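Long-range contacts in glycogen synthase (Cyanobacterium sp. CLg1, PDB 6GNF), which belongs to the starch and bacterial glycogen synthases, two-domain enzymes of the glycosyltransferase class, and carries adenosine-5'-diphosphate in this model: residues T29-Y34 / V58-P63; L47-A52 / K97-I102; D70-E75 / Y91-K96. One frame throughout, in Å; residues are numbered along the deposited sequence.

Contact 1. Residues T29-Y34 / V58-P63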
ATOM      1  N   THR A  29       7.640  -3.768  -6.561  1.00 45.54           N
ATOM      2  CA  THR A  29       8.335  -4.680  -5.656  1.00 45.92           C
ATOM      3  C   THR A  29       7.407  -5.750  -5.091  1.00 45.50           C
ATOM      4  O   THR A  29       7.885  -6.722  -4.538  1.00 47.40           O
ATOM      5  CB  THR A  29       8.942  -3.910  -4.473  1.00 47.31           C
ATOM      6  OG1 THR A  29       7.948  -3.013  -3.954  1.00 47.97           O
ATOM      7  CG2 THR A  29      10.106  -3.097  -4.935  1.00 48.37           C
ATOM      8  N   GLU A  30       6.093  -5.543  -5.199  1.00 46.88           N
ATOM      9  CA  GLU A  30       5.120  -6.415  -4.554  1.00 48.21           C
ATOM     10  C   GLU A  30       4.012  -6.799  -5.516  1.00 48.16           C
ATOM     11  O   GLU A  30       3.451  -5.935  -6.181  1.00 46.94           O
ATOM     12  CB  GLU A  30       4.453  -5.690  -3.390  1.00 49.12           C
ATOM     13  CG  GLU A  30       5.279  -5.572  -2.133  1.00 50.91           C
ATOM     14  CD  GLU A  30       4.546  -4.830  -1.021  1.00 51.71           C
ATOM     15  OE1 GLU A  30       3.302  -4.962  -0.881  1.00 50.92           O
ATOM     16  OE2 GLU A  30       5.243  -4.105  -0.281  1.00 49.66           O
ATOM     17  N   VAL A  31       3.658  -8.082  -5.525  1.00 49.20           N
ATOM     18  CA  VAL A  31       2.459  -8.563  -6.222  1.00 48.75           C
ATOM     19  C   VAL A  31       1.816  -9.656  -5.371  1.00 48.67           C
ATOM     20  O   VAL A  31       2.356 -10.748  -5.250  1.00 50.51           O
ATOM     21  CB  VAL A  31       2.779  -9.153  -7.621  1.00 48.07           C
ATOM     22  CG1 VAL A  31       1.495  -9.600  -8.307  1.00 51.22           C
ATOM     23  CG2 VAL A  31       3.509  -8.145  -8.490  1.00 46.44           C
ATOM     24  N   ALA A  32       0.673  -9.355  -4.770  1.00 48.59           N
ATOM     25  CA  ALA A  32      -0.033 -10.350  -3.972  1.00 49.86           C
ATOM     26  C   ALA A  32      -0.532 -11.456  -4.891  1.00 49.61           C
ATOM     27  O   ALA A  32      -0.819 -11.206  -6.057  1.00 49.51           O
ATOM     28  CB  ALA A  32      -1.209  -9.716  -3.233  1.00 49.44           C
ATOM     29  N   PRO A  33      -0.630 -12.694  -4.375  1.00 50.46           N
ATOM     30  CA  PRO A  33      -0.278 -13.134  -3.026  1.00 51.08           C
ATOM     31  C   PRO A  33       1.181 -13.589  -2.896  1.00 50.73           C
ATOM     32  O   PRO A  33       1.593 -14.054  -1.855  1.00 53.35           O
ATOM     33  CB  PRO A  33      -1.229 -14.308  -2.801  1.00 52.56           C
ATOM     34  CG  PRO A  33      -1.398 -14.907  -4.164  1.00 52.02           C
ATOM     35  CD  PRO A  33      -1.201 -13.798  -5.167  1.00 51.22           C
ATOM     36  N   TYR A  34       1.995 -13.353  -3.912  1.00 50.59           N
ATOM     37  CA  TYR A  34       3.365 -13.865  -3.936  1.00 51.26           C
ATOM     38  C   TYR A  34       4.237 -13.048  -2.976  1.00 51.61           C
ATOM     39  O   TYR A  34       5.030 -13.583  -2.204  1.00 51.80           O
ATOM     40  CB  TYR A  34       3.927 -13.722  -5.348  1.00 52.05           C
ATOM     41  CG  TYR A  34       3.131 -14.428  -6.428  1.00 54.38           C
ATOM     42  CD1 TYR A  34       3.425 -15.748  -6.777  1.00 56.03           C
ATOM     43  CD2 TYR A  34       2.100 -13.779  -7.116  1.00 53.30           C
ATOM     44  CE1 TYR A  34       2.714 -16.403  -7.767  1.00 58.45           C
ATOM     45  CE2 TYR A  34       1.383 -14.427  -8.104  1.00 55.75           C
ATOM     46  CZ  TYR A  34       1.692 -15.742  -8.431  1.00 59.82           C
ATOM     47  OH  TYR A  34       1.009 -16.431  -9.418  1.00 60.97           O
ATOM     48  N   VAL A  58      -1.924  -7.525 -20.258  1.00 50.73           N
ATOM     49  CA  VAL A  58      -1.390  -7.021 -18.999  1.00 49.01           C
ATOM     50  C   VAL A  58      -0.367  -7.983 -18.414  1.00 49.34           C
ATOM     51  O   VAL A  58      -0.573  -9.188 -18.429  1.00 51.03           O
ATOM     52  CB  VAL A  58      -2.521  -6.845 -17.969  1.00 49.02           C
ATOM     53  CG1 VAL A  58      -2.032  -6.095 -16.749  1.00 47.13           C
ATOM     54  CG2 VAL A  58      -3.701  -6.111 -18.597  1.00 50.39           C
ATOM     55  N   CYS A  59       0.735  -7.443 -17.908  1.00 50.58           N
ATOM     56  CA  CYS A  59       1.705  -8.245 -17.170  1.00 49.44           C
ATOM     57  C   CYS A  59       2.220  -7.444 -15.993  1.00 48.53           C
ATOM     58  O   CYS A  59       2.075  -6.225 -15.954  1.00 50.87           O
ATOM     59  CB  CYS A  59       2.865  -8.686 -18.056  1.00 49.46           C
ATOM     60  SG  CYS A  59       3.982  -7.358 -18.560  1.00 51.02           S
ATOM     61  N   THR A  60       2.773  -8.145 -15.011  1.00 46.32           N
ATOM     62  CA  THR A  60       3.458  -7.507 -13.900  1.00 43.86           C
ATOM     63  C   THR A  60       4.903  -7.978 -13.924  1.00 42.75           C
ATOM     64  O   THR A  60       5.211  -9.093 -14.376  1.00 43.93           O
ATOM     65  CB  THR A  60       2.852  -7.863 -12.528  1.00 43.76           C
ATOM     66  OG1 THR A  60       3.113  -9.248 -12.252  1.00 44.94           O
ATOM     67  CG2 THR A  60       1.348  -7.564 -12.502  1.00 43.84           C
ATOM     68  N   VAL A  61       5.793  -7.100 -13.480  1.00 41.03           N
ATOM     69  CA  VAL A  61       7.199  -7.425 -13.324  1.00 40.73           C
ATOM     70  C   VAL A  61       7.612  -7.060 -11.918  1.00 40.99           C
ATOM     71  O   VAL A  61       7.387  -5.925 -11.483  1.00 40.07           O
ATOM     72  CB  VAL A  61       8.090  -6.627 -14.300  1.00 40.03           C
ATOM     73  CG1 VAL A  61       9.543  -7.049 -14.149  1.00 40.73           C
ATOM     74  CG2 VAL A  61       7.624  -6.822 -15.731  1.00 39.82           C
ATOM     75  N   ALA A  62       8.229  -8.015 -11.222  1.00 42.55           N
ATOM     76  CA  ALA A  62       8.663  -7.786  -9.853  1.00 41.98           C
ATOM     77  C   ALA A  62       9.808  -8.726  -9.530  1.00 42.25           C
ATOM     78  O   ALA A  62      10.052  -9.680 -10.263  1.00 42.08           O
ATOM     79  CB  ALA A  62       7.509  -8.025  -8.907  1.00 42.15           C
ATOM     80  N   PRO A  63      10.512  -8.481  -8.419  1.00 43.24           N
ATOM     81  CA  PRO A  63      11.630  -9.367  -8.073  1.00 43.62           C
ATOM     82  C   PRO A  63      11.180 -10.753  -7.658  1.00 44.69           C
ATOM     83  O   PRO A  63      10.107 -10.912  -7.077  1.00 47.83           O
ATOM     84  CB  PRO A  63      12.289  -8.659  -6.883  1.00 44.15           C
ATOM     85  CG  PRO A  63      11.871  -7.231  -7.017  1.00 44.03           C
ATOM     86  CD  PRO A  63      10.477  -7.285  -7.556  1.00 43.86           C
TER
HETATM   87  O   HOH W   1       7.824  -9.723  -5.910  1.00 59.63           O
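Val31 meets strand 58-63 through one methyl, CG2, which fits between Thr60 and Ala62: it lies 3.9 Å from Thr60 OG1 and 4.0 Å from Ala62 CB. With CG1 anti to the backbone N (chi1 -179°), CG2 sits beside that nitrogen and faces the strand. Thr60 holds OG1 between its own N and carbonyl carbon (chi1 69°). Val31 CG2 touches this OG1, the two side chains crossing at a slant, while OG1 is hydrogen-bonded to His101 ND1 on the neighbouring strand. Trp103 packs against both Val31 and Ala62. At the other end, the CB of Thr29 points away from the strand and its backbone makes the contact, Thr29 CA resting 3.9 Å from Pro63 CD. Thr29 OG1 is bound to Tyr121 OH, and the side chain lies about 6 Å from bound glucose, without contact. No direct hydrogen bond joins the two segments. One water donates to Pro63 O at 2.8 Å and, weakly, to Thr29 O. The loop thus rests on the strand by small apolar groups. Such a loop, between the first strand and first helix of a beta-alpha-beta crossover, belongs to the N-terminal Rossmann-like domain of the GT-B fold.

Contact 2. Residues L47-A52 / K97-I102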
ATOM      1  N   LEU A  47      -5.964  -4.749  -9.756  1.00 50.61           N
ATOM      2  CA  LEU A  47      -6.155  -3.846 -10.891  1.00 51.58           C
ATOM      3  C   LEU A  47      -5.736  -4.512 -12.212  1.00 49.70           C
ATOM      4  O   LEU A  47      -6.504  -4.488 -13.173  1.00 54.08           O
ATOM      5  CB  LEU A  47      -5.448  -2.501 -10.645  1.00 51.17           C
ATOM      6  CG  LEU A  47      -5.406  -1.478 -11.786  1.00 52.28           C
ATOM      7  CD1 LEU A  47      -6.791  -1.208 -12.365  1.00 52.91           C
ATOM      8  CD2 LEU A  47      -4.763  -0.180 -11.310  1.00 51.27           C
ATOM      9  N   PRO A  48      -4.551  -5.145 -12.259  1.00 48.36           N
ATOM     10  CA  PRO A  48      -4.192  -5.858 -13.496  1.00 48.12           C
ATOM     11  C   PRO A  48      -5.162  -6.964 -13.887  1.00 50.08           C
ATOM     12  O   PRO A  48      -5.426  -7.141 -15.077  1.00 50.52           O
ATOM     13  CB  PRO A  48      -2.813  -6.436 -13.168  1.00 47.96           C
ATOM     14  CG  PRO A  48      -2.239  -5.431 -12.235  1.00 47.15           C
ATOM     15  CD  PRO A  48      -3.402  -5.085 -11.340  1.00 47.32           C
ATOM     16  N   GLU A  49      -5.694  -7.696 -12.907  1.00 51.34           N
ATOM     17  CA  GLU A  49      -6.677  -8.741 -13.190  1.00 52.48           C
ATOM     18  C   GLU A  49      -7.944  -8.165 -13.806  1.00 53.50           C
ATOM     19  O   GLU A  49      -8.501  -8.745 -14.725  1.00 53.67           O
ATOM     20  CB  GLU A  49      -6.999  -9.566 -11.936  1.00 55.37           C
ATOM     21  CG  GLU A  49      -5.897 -10.559 -11.591  1.00 57.79           C
ATOM     22  CD  GLU A  49      -6.139 -11.389 -10.339  1.00 61.28           C
ATOM     23  OE1 GLU A  49      -5.180 -12.067  -9.907  1.00 64.52           O
ATOM     24  OE2 GLU A  49      -7.236 -11.328  -9.747  1.00 64.67           O
ATOM     25  N   GLU A  50      -8.370  -6.999 -13.330  1.00 54.36           N
ATOM     26  CA  GLU A  50      -9.573  -6.350 -13.867  1.00 56.04           C
ATOM     27  C   GLU A  50      -9.308  -5.848 -15.284  1.00 53.51           C
ATOM     28  O   GLU A  50     -10.143  -5.982 -16.161  1.00 53.95           O
ATOM     29  CB  GLU A  50     -10.019  -5.196 -12.961  1.00 57.50           C
ATOM     30  CG  GLU A  50     -11.261  -4.450 -13.443  1.00 61.30           C
ATOM     31  CD  GLU A  50     -12.522  -5.308 -13.476  1.00 65.63           C
ATOM     32  OE1 GLU A  50     -12.561  -6.344 -12.773  1.00 67.86           O
ATOM     33  OE2 GLU A  50     -13.480  -4.951 -14.215  1.00 66.96           O
ATOM     34  N   LEU A  51      -8.129  -5.291 -15.504  1.00 51.57           N
ATOM     35  CA  LEU A  51      -7.752  -4.813 -16.836  1.00 52.23           C
ATOM     36  C   LEU A  51      -7.682  -5.942 -17.858  1.00 52.61           C
ATOM     37  O   LEU A  51      -8.019  -5.736 -19.022  1.00 54.53           O
ATOM     38  CB  LEU A  51      -6.424  -4.057 -16.768  1.00 49.93           C
ATOM     39  CG  LEU A  51      -6.505  -2.723 -16.011  1.00 49.00           C
ATOM     40  CD1 LEU A  51      -5.132  -2.190 -15.660  1.00 48.47           C
ATOM     41  CD2 LEU A  51      -7.262  -1.685 -16.818  1.00 49.72           C
ATOM     42  N   ALA A  52      -7.202  -7.109 -17.433  1.00 53.81           N
ATOM     43  CA  ALA A  52      -7.183  -8.294 -18.299  1.00 56.64           C
ATOM     44  C   ALA A  52      -8.589  -8.769 -18.606  1.00 59.30           C
ATOM     45  O   ALA A  52      -8.873  -9.171 -19.726  1.00 62.12           O
ATOM     46  CB  ALA A  52      -6.383  -9.412 -17.649  1.00 57.07           C
ATOM     47  N   LYS A  97      -5.217 -16.100 -14.107  1.00 66.96           N
ATOM     48  CA  LYS A  97      -6.395 -15.272 -14.334  1.00 66.53           C
ATOM     49  C   LYS A  97      -6.154 -14.205 -15.396  1.00 61.78           C
ATOM     50  O   LYS A  97      -6.402 -13.016 -15.143  1.00 58.26           O
ATOM     51  CB  LYS A  97      -6.820 -14.604 -13.031  1.00 70.62           C
ATOM     52  CG  LYS A  97      -7.375 -15.557 -11.992  1.00 78.97           C
ATOM     53  CD  LYS A  97      -7.509 -14.832 -10.671  1.00 84.80           C
ATOM     54  CE  LYS A  97      -8.610 -15.413  -9.802  1.00 91.28           C
ATOM     55  NZ  LYS A  97      -8.359 -16.833  -9.445  1.00 98.34           N
ATOM     56  N   GLY A  98      -5.605 -14.630 -16.530  1.00 59.83           N
ATOM     57  CA  GLY A  98      -5.394 -13.756 -17.663  1.00 58.99           C
ATOM     58  C   GLY A  98      -4.262 -12.761 -17.529  1.00 58.29           C
ATOM     59  O   GLY A  98      -4.150 -11.875 -18.366  1.00 60.43           O
ATOM     60  N   VAL A  99      -3.457 -12.857 -16.465  1.00 55.67           N
ATOM     61  CA  VAL A  99      -2.331 -11.942 -16.253  1.00 52.45           C
ATOM     62  C   VAL A  99      -1.000 -12.698 -16.196  1.00 51.68           C
ATOM     63  O   VAL A  99      -0.892 -13.714 -15.490  1.00 48.85           O
ATOM     64  CB  VAL A  99      -2.478 -11.150 -14.933  1.00 52.15           C
ATOM     65  CG1 VAL A  99      -1.348 -10.144 -14.781  1.00 49.78           C
ATOM     66  CG2 VAL A  99      -3.822 -10.431 -14.875  1.00 53.69           C
ATOM     67  N   ASP A 100       0.001 -12.170 -16.908  1.00 49.86           N
ATOM     68  CA  ASP A 100       1.369 -12.682 -16.863  1.00 50.19           C
ATOM     69  C   ASP A 100       2.129 -12.038 -15.717  1.00 49.72           C
ATOM     70  O   ASP A 100       2.188 -10.819 -15.605  1.00 48.69           O
ATOM     71  CB  ASP A 100       2.108 -12.371 -18.161  1.00 50.36           C
ATOM     72  CG  ASP A 100       1.523 -13.106 -19.344  1.00 52.17           C
ATOM     73  OD1 ASP A 100       1.915 -14.284 -19.549  1.00 52.96           O
ATOM     74  OD2 ASP A 100       0.639 -12.586 -20.051  1.00 51.87           O
ATOM     75  N   HIS A 101       2.743 -12.867 -14.879  1.00 50.40           N
ATOM     76  CA  HIS A 101       3.606 -12.379 -13.817  1.00 49.48           C
ATOM     77  C   HIS A 101       5.017 -12.784 -14.166  1.00 48.71           C
ATOM     78  O   HIS A 101       5.311 -13.963 -14.367  1.00 50.11           O
ATOM     79  CB  HIS A 101       3.190 -12.975 -12.480  1.00 50.19           C
ATOM     80  CG  HIS A 101       1.763 -12.705 -12.138  1.00 50.91           C
ATOM     81  ND1 HIS A 101       1.277 -11.432 -11.940  1.00 51.78           N
ATOM     82  CD2 HIS A 101       0.712 -13.539 -11.983  1.00 54.03           C
ATOM     83  CE1 HIS A 101      -0.013 -11.497 -11.663  1.00 52.61           C
ATOM     84  NE2 HIS A 101      -0.380 -12.762 -11.684  1.00 52.98           N
ATOM     85  N   ILE A 102       5.860 -11.782 -14.376  1.00 47.24           N
ATOM     86  CA  ILE A 102       7.251 -11.993 -14.702  1.00 46.72           C
ATOM     87  C   ILE A 102       8.062 -11.681 -13.457  1.00 45.71           C
ATOM     88  O   ILE A 102       7.877 -10.637 -12.823  1.00 45.52           O
ATOM     89  CB  ILE A 102       7.708 -11.055 -15.836  1.00 49.03           C
ATOM     90  CG1 ILE A 102       6.735 -11.105 -17.026  1.00 48.43           C
ATOM     91  CG2 ILE A 102       9.133 -11.378 -16.255  1.00 48.04           C
ATOM     92  CD1 ILE A 102       6.481 -12.484 -17.550  1.00 53.01           C
TER
HETATM   93  O   HOH W   2      -8.345 -11.318 -15.132  1.00 57.06           O
HETATM   94  O   HOH W   3      -3.068 -12.928 -11.555  1.00 59.51           O
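Val99 and Ala52 pack helix 47-52 onto the start of strand 99-102, a helix-on-sheet contact in the Rossmann-like domain; the axes pass 9.1 Å apart, their directions 140° from each other. The apolar part centres on Val99 CG2. Anti to the carbonyl carbon and beside the N, this methyl reaches Glu49 CA at 3.7 Å and Ala52 CB at 3.9 Å, and it also touches Pro48 O. Val99 CG1 faces the ring of Pro48. Ala52 CB comes close to the chain itself, 3.4 Å from Gly98 O. Gly98 belongs, with Lys97, to the tight two-residue turn that joins strands 85-96 and 99-105, both residues having positive phi near type I' values. The charged group of Glu49 makes contact through its partner's aliphatic chain. Glu49, extended beyond CG, lays its carboxylate against the aliphatic portion of Lys97, OE2 lying 3.6 Å from Lys97 CD. Lys97 NZ leads away and forms no ion pair with it; the salt bridge of Glu49 OE2 goes to Lys306 instead. Water does the remaining joining. One molecule donates to Glu49 O and Lys97 O, linking helix and turn. A second donates to Glu49 OE1 at 2.8 Å and lies in the plane of the His101 ring, 2.7 Å from His101 NE2.

Contact 3. Residues D70-E75 / Y91-K96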
ATOM      1  N   ASP A  70       4.490 -21.912  -9.118  1.00 65.45           N
ATOM      2  CA  ASP A  70       3.807 -21.863 -10.407  1.00 66.70           C
ATOM      3  C   ASP A  70       4.604 -21.122 -11.499  1.00 66.18           C
ATOM      4  O   ASP A  70       4.097 -20.926 -12.603  1.00 67.63           O
ATOM      5  CB  ASP A  70       2.416 -21.230 -10.249  1.00 67.74           C
ATOM      6  CG  ASP A  70       2.469 -19.789  -9.762  1.00 67.29           C
ATOM      7  OD1 ASP A  70       3.560 -19.349  -9.357  1.00 69.14           O
ATOM      8  OD2 ASP A  70       1.399 -19.140  -9.713  1.00 72.15           O
ATOM      9  N   ALA A  71       5.846 -20.741 -11.209  1.00 62.19           N
ATOM     10  CA  ALA A  71       6.639 -19.942 -12.131  1.00 63.15           C
ATOM     11  C   ALA A  71       7.762 -20.756 -12.752  1.00 63.98           C
ATOM     12  O   ALA A  71       8.595 -21.293 -12.042  1.00 66.99           O
ATOM     13  CB  ALA A  71       7.229 -18.747 -11.407  1.00 62.84           C
ATOM     14  N   TRP A  72       7.847 -20.753 -14.075  1.00 62.73           N
ATOM     15  CA  TRP A  72       8.870 -21.520 -14.778  1.00 62.34           C
ATOM     16  C   TRP A  72       9.995 -20.609 -15.280  1.00 56.42           C
ATOM     17  O   TRP A  72       9.807 -19.437 -15.580  1.00 51.89           O
ATOM     18  CB  TRP A  72       8.253 -22.317 -15.944  1.00 67.15           C
ATOM     19  CG  TRP A  72       7.731 -21.467 -17.107  1.00 72.45           C
ATOM     20  CD1 TRP A  72       8.455 -20.996 -18.181  1.00 74.07           C
ATOM     21  CD2 TRP A  72       6.379 -21.003 -17.302  1.00 75.49           C
ATOM     22  NE1 TRP A  72       7.635 -20.267 -19.019  1.00 75.19           N
ATOM     23  CE2 TRP A  72       6.362 -20.258 -18.505  1.00 76.44           C
ATOM     24  CE3 TRP A  72       5.187 -21.147 -16.578  1.00 75.39           C
ATOM     25  CZ2 TRP A  72       5.198 -19.658 -18.995  1.00 79.43           C
ATOM     26  CZ3 TRP A  72       4.029 -20.543 -17.066  1.00 78.11           C
ATOM     27  CH2 TRP A  72       4.044 -19.809 -18.263  1.00 79.41           C
ATOM     28  N   ASP A  73      11.186 -21.175 -15.410  1.00 56.21           N
ATOM     29  CA  ASP A  73      12.332 -20.463 -15.960  1.00 53.81           C
ATOM     30  C   ASP A  73      12.149 -20.313 -17.473  1.00 51.75           C
ATOM     31  O   ASP A  73      12.041 -21.294 -18.178  1.00 54.41           O
ATOM     32  CB  ASP A  73      13.619 -21.245 -15.654  1.00 55.59           C
ATOM     33  CG  ASP A  73      14.893 -20.506 -16.084  1.00 55.97           C
ATOM     34  OD1 ASP A  73      14.815 -19.489 -16.788  1.00 54.73           O
ATOM     35  OD2 ASP A  73      16.017 -20.942 -15.742  1.00 58.21           O
ATOM     36  N   THR A  74      12.173 -19.084 -17.967  1.00 50.65           N
ATOM     37  CA  THR A  74      11.996 -18.829 -19.394  1.00 50.72           C
ATOM     38  C   THR A  74      13.268 -19.098 -20.188  1.00 53.42           C
ATOM     39  O   THR A  74      13.241 -19.143 -21.413  1.00 54.28           O
ATOM     40  CB  THR A  74      11.627 -17.375 -19.668  1.00 48.79           C
ATOM     41  OG1 THR A  74      12.751 -16.547 -19.357  1.00 46.64           O
ATOM     42  CG2 THR A  74      10.377 -16.956 -18.870  1.00 48.40           C
ATOM     43  N   GLU A  75      14.394 -19.260 -19.492  1.00 54.06           N
ATOM     44  CA  GLU A  75      15.722 -19.443 -20.095  1.00 52.86           C
ATOM     45  C   GLU A  75      16.281 -18.167 -20.721  1.00 52.98           C
ATOM     46  O   GLU A  75      17.361 -18.162 -21.306  1.00 55.17           O
ATOM     47  CB  GLU A  75      15.741 -20.589 -21.104  1.00 54.52           C
ATOM     48  CG  GLU A  75      15.372 -21.921 -20.470  1.00 56.20           C
ATOM     49  CD  GLU A  75      16.532 -22.546 -19.688  1.00 58.38           C
ATOM     50  OE1 GLU A  75      16.278 -23.547 -18.983  1.00 61.58           O
ATOM     51  OE2 GLU A  75      17.690 -22.049 -19.776  1.00 56.03           O
ATOM     52  N   TYR A  91      14.686 -14.495 -16.095  1.00 45.65           N
ATOM     53  CA  TYR A  91      13.270 -14.197 -15.948  1.00 43.96           C
ATOM     54  C   TYR A  91      12.498 -15.488 -15.746  1.00 43.24           C
ATOM     55  O   TYR A  91      12.676 -16.474 -16.469  1.00 43.38           O
ATOM     56  CB  TYR A  91      12.730 -13.469 -17.176  1.00 43.32           C
ATOM     57  CG  TYR A  91      13.344 -12.111 -17.428  1.00 42.12           C
ATOM     58  CD1 TYR A  91      12.956 -10.996 -16.689  1.00 42.11           C
ATOM     59  CD2 TYR A  91      14.284 -11.929 -18.438  1.00 43.21           C
ATOM     60  CE1 TYR A  91      13.506  -9.743 -16.929  1.00 42.32           C
ATOM     61  CE2 TYR A  91      14.853 -10.683 -18.681  1.00 42.49           C
ATOM     62  CZ  TYR A  91      14.463  -9.587 -17.928  1.00 42.32           C
ATOM     63  OH  TYR A  91      15.029  -8.338 -18.187  1.00 40.68           O
ATOM     64  N   PHE A  92      11.689 -15.513 -14.693  1.00 43.81           N
ATOM     65  CA  PHE A  92      10.742 -16.588 -14.466  1.00 44.33           C
ATOM     66  C   PHE A  92       9.364 -16.032 -14.781  1.00 45.43           C
ATOM     67  O   PHE A  92       9.169 -14.818 -14.775  1.00 44.00           O
ATOM     68  CB  PHE A  92      10.821 -17.089 -13.027  1.00 44.40           C
ATOM     69  CG  PHE A  92      12.014 -17.959 -12.754  1.00 44.17           C
ATOM     70  CD1 PHE A  92      13.293 -17.426 -12.780  1.00 44.13           C
ATOM     71  CD2 PHE A  92      11.861 -19.299 -12.473  1.00 45.79           C
ATOM     72  CE1 PHE A  92      14.399 -18.217 -12.529  1.00 44.85           C
ATOM     73  CE2 PHE A  92      12.956 -20.103 -12.218  1.00 46.75           C
ATOM     74  CZ  PHE A  92      14.231 -19.561 -12.250  1.00 46.97           C
ATOM     75  N   HIS A  93       8.415 -16.923 -15.027  1.00 49.85           N
ATOM     76  CA  HIS A  93       7.127 -16.542 -15.593  1.00 52.72           C
ATOM     77  C   HIS A  93       6.022 -17.415 -15.029  1.00 52.02           C
ATOM     78  O   HIS A  93       6.152 -18.625 -15.018  1.00 53.96           O
ATOM     79  CB  HIS A  93       7.207 -16.677 -17.119  1.00 55.11           C
ATOM     80  CG  HIS A  93       5.956 -16.283 -17.840  1.00 60.52           C
ATOM     81  ND1 HIS A  93       5.736 -16.597 -19.159  1.00 64.85           N
ATOM     82  CD2 HIS A  93       4.856 -15.608 -17.430  1.00 65.15           C
ATOM     83  CE1 HIS A  93       4.552 -16.139 -19.531  1.00 65.70           C
ATOM     84  NE2 HIS A  93       3.999 -15.535 -18.500  1.00 64.49           N
ATOM     85  N   SER A  94       4.980 -16.786 -14.498  1.00 52.77           N
ATOM     86  CA  SER A  94       3.743 -17.489 -14.167  1.00 53.32           C
ATOM     87  C   SER A  94       2.557 -16.790 -14.811  1.00 54.54           C
ATOM     88  O   SER A  94       2.666 -15.632 -15.212  1.00 53.69           O
ATOM     89  CB  SER A  94       3.556 -17.658 -12.651  1.00 51.69           C
ATOM     90  OG  SER A  94       3.626 -16.439 -11.945  1.00 49.97           O
ATOM     91  N   TYR A  95       1.468 -17.536 -14.985  1.00 59.56           N
ATOM     92  CA  TYR A  95       0.298 -17.042 -15.695  1.00 62.59           C
ATOM     93  C   TYR A  95      -0.945 -17.395 -14.922  1.00 62.93           C
ATOM     94  O   TYR A  95      -1.147 -18.538 -14.545  1.00 61.69           O
ATOM     95  CB  TYR A  95       0.288 -17.567 -17.139  1.00 65.21           C
ATOM     96  CG  TYR A  95      -0.856 -17.037 -17.969  1.00 68.68           C
ATOM     97  CD1 TYR A  95      -2.110 -17.614 -17.895  1.00 71.14           C
ATOM     98  CD2 TYR A  95      -0.696 -15.927 -18.794  1.00 71.30           C
ATOM     99  CE1 TYR A  95      -3.171 -17.118 -18.633  1.00 73.94           C
ATOM    100  CE2 TYR A  95      -1.747 -15.441 -19.549  1.00 73.23           C
ATOM    101  CZ  TYR A  95      -2.968 -16.064 -19.489  1.00 74.33           C
ATOM    102  OH  TYR A  95      -4.056 -15.580 -20.178  1.00 73.74           O
ATOM    103  N   LYS A  96      -1.728 -16.386 -14.555  1.00 64.23           N
ATOM    104  CA  LYS A  96      -2.879 -16.607 -13.692  1.00 68.32           C
ATOM    105  C   LYS A  96      -3.995 -15.591 -13.932  1.00 65.14           C
ATOM    106  O   LYS A  96      -3.760 -14.381 -13.858  1.00 59.28           O
ATOM    107  CB  LYS A  96      -2.434 -16.546 -12.233  1.00 71.61           C
ATOM    108  CG  LYS A  96      -3.234 -17.441 -11.304  1.00 79.45           C
ATOM    109  CD  LYS A  96      -2.747 -17.317  -9.868  1.00 83.05           C
ATOM    110  CE  LYS A  96      -3.262 -16.048  -9.205  1.00 87.11           C
ATOM    111  NZ  LYS A  96      -2.184 -15.305  -8.499  1.00 90.62           N
TER
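Trp72 and His93 form a hydrogen-bonded antiparallel pair, Trp72 N to His93 O and His93 N to Trp72 O, both at 2.9 Å. Their rings run side by side on one face of the sheet, planes oblique at 48°, with Trp72 CZ2 3.1 Å from His93 ND1. Trp72 CG stands between its N and carbonyl carbon (chi1 68°), which folds the indole back over the partner strand. There its face covers His93 O and receives His93 CB over the five-membered ring. On the face bearing Asp73 and Phe92, Asp73 CA makes a CH-pi contact 3.9 Å from the centroid of the Phe92 ring, and the carboxylate lies nearly parallel to that ring, 22° off. Next along, Tyr91 O takes two bonds from one residue: Thr74 N at 3.1 Å, almost in line with the carbonyl, and Thr74 OG1 at 2.9 Å, from above its plane. Thr74 CG2 then rests on His93 CB. At the other end Ser94 CB packs on Asp70 O at 3.3 Å and near its carboxylate.

Further out, Asp73 OD1 accepts from Glu75 N at 2.7 Å, an Asx turn that probably helps fix the carboxylate. Arg64 meets Phe92 in a cation-pi contact. Asp100 OD1 holds His93 NE2, Trp103 NE1 holds Ser94 OG, and Asp70 OD2 binds Tyr34 OH. The hairpin is thus joined by backbone bonds, with ring faces packed against the partner strand; the pairing with Asp100 probably keeps a proton on His93 NE2 and would stabilise any positive charge there.

All three contacts serve one mixed sheet of the N-terminal domain, but at different depths. Contact 1 is wholly buried and nearest the centre of the chain; contact 2 is partly buried, with an exposed lysine at one side; contact 3 belongs to the hairpin at the sheet's outer edge. The chemistry shifts accordingly, from methyl packing with one bridging water, through a valine methyl packed on the helix with carboxylate and waters, to direct backbone bonds and ring-face contacts. Strand 99-105, part of contact 2, lies between the strands of contacts 1 and 3 and bonds to both: Thr60 bonds Asp100 and Ile102 through its backbone, and His101 N bonds Ser94 O.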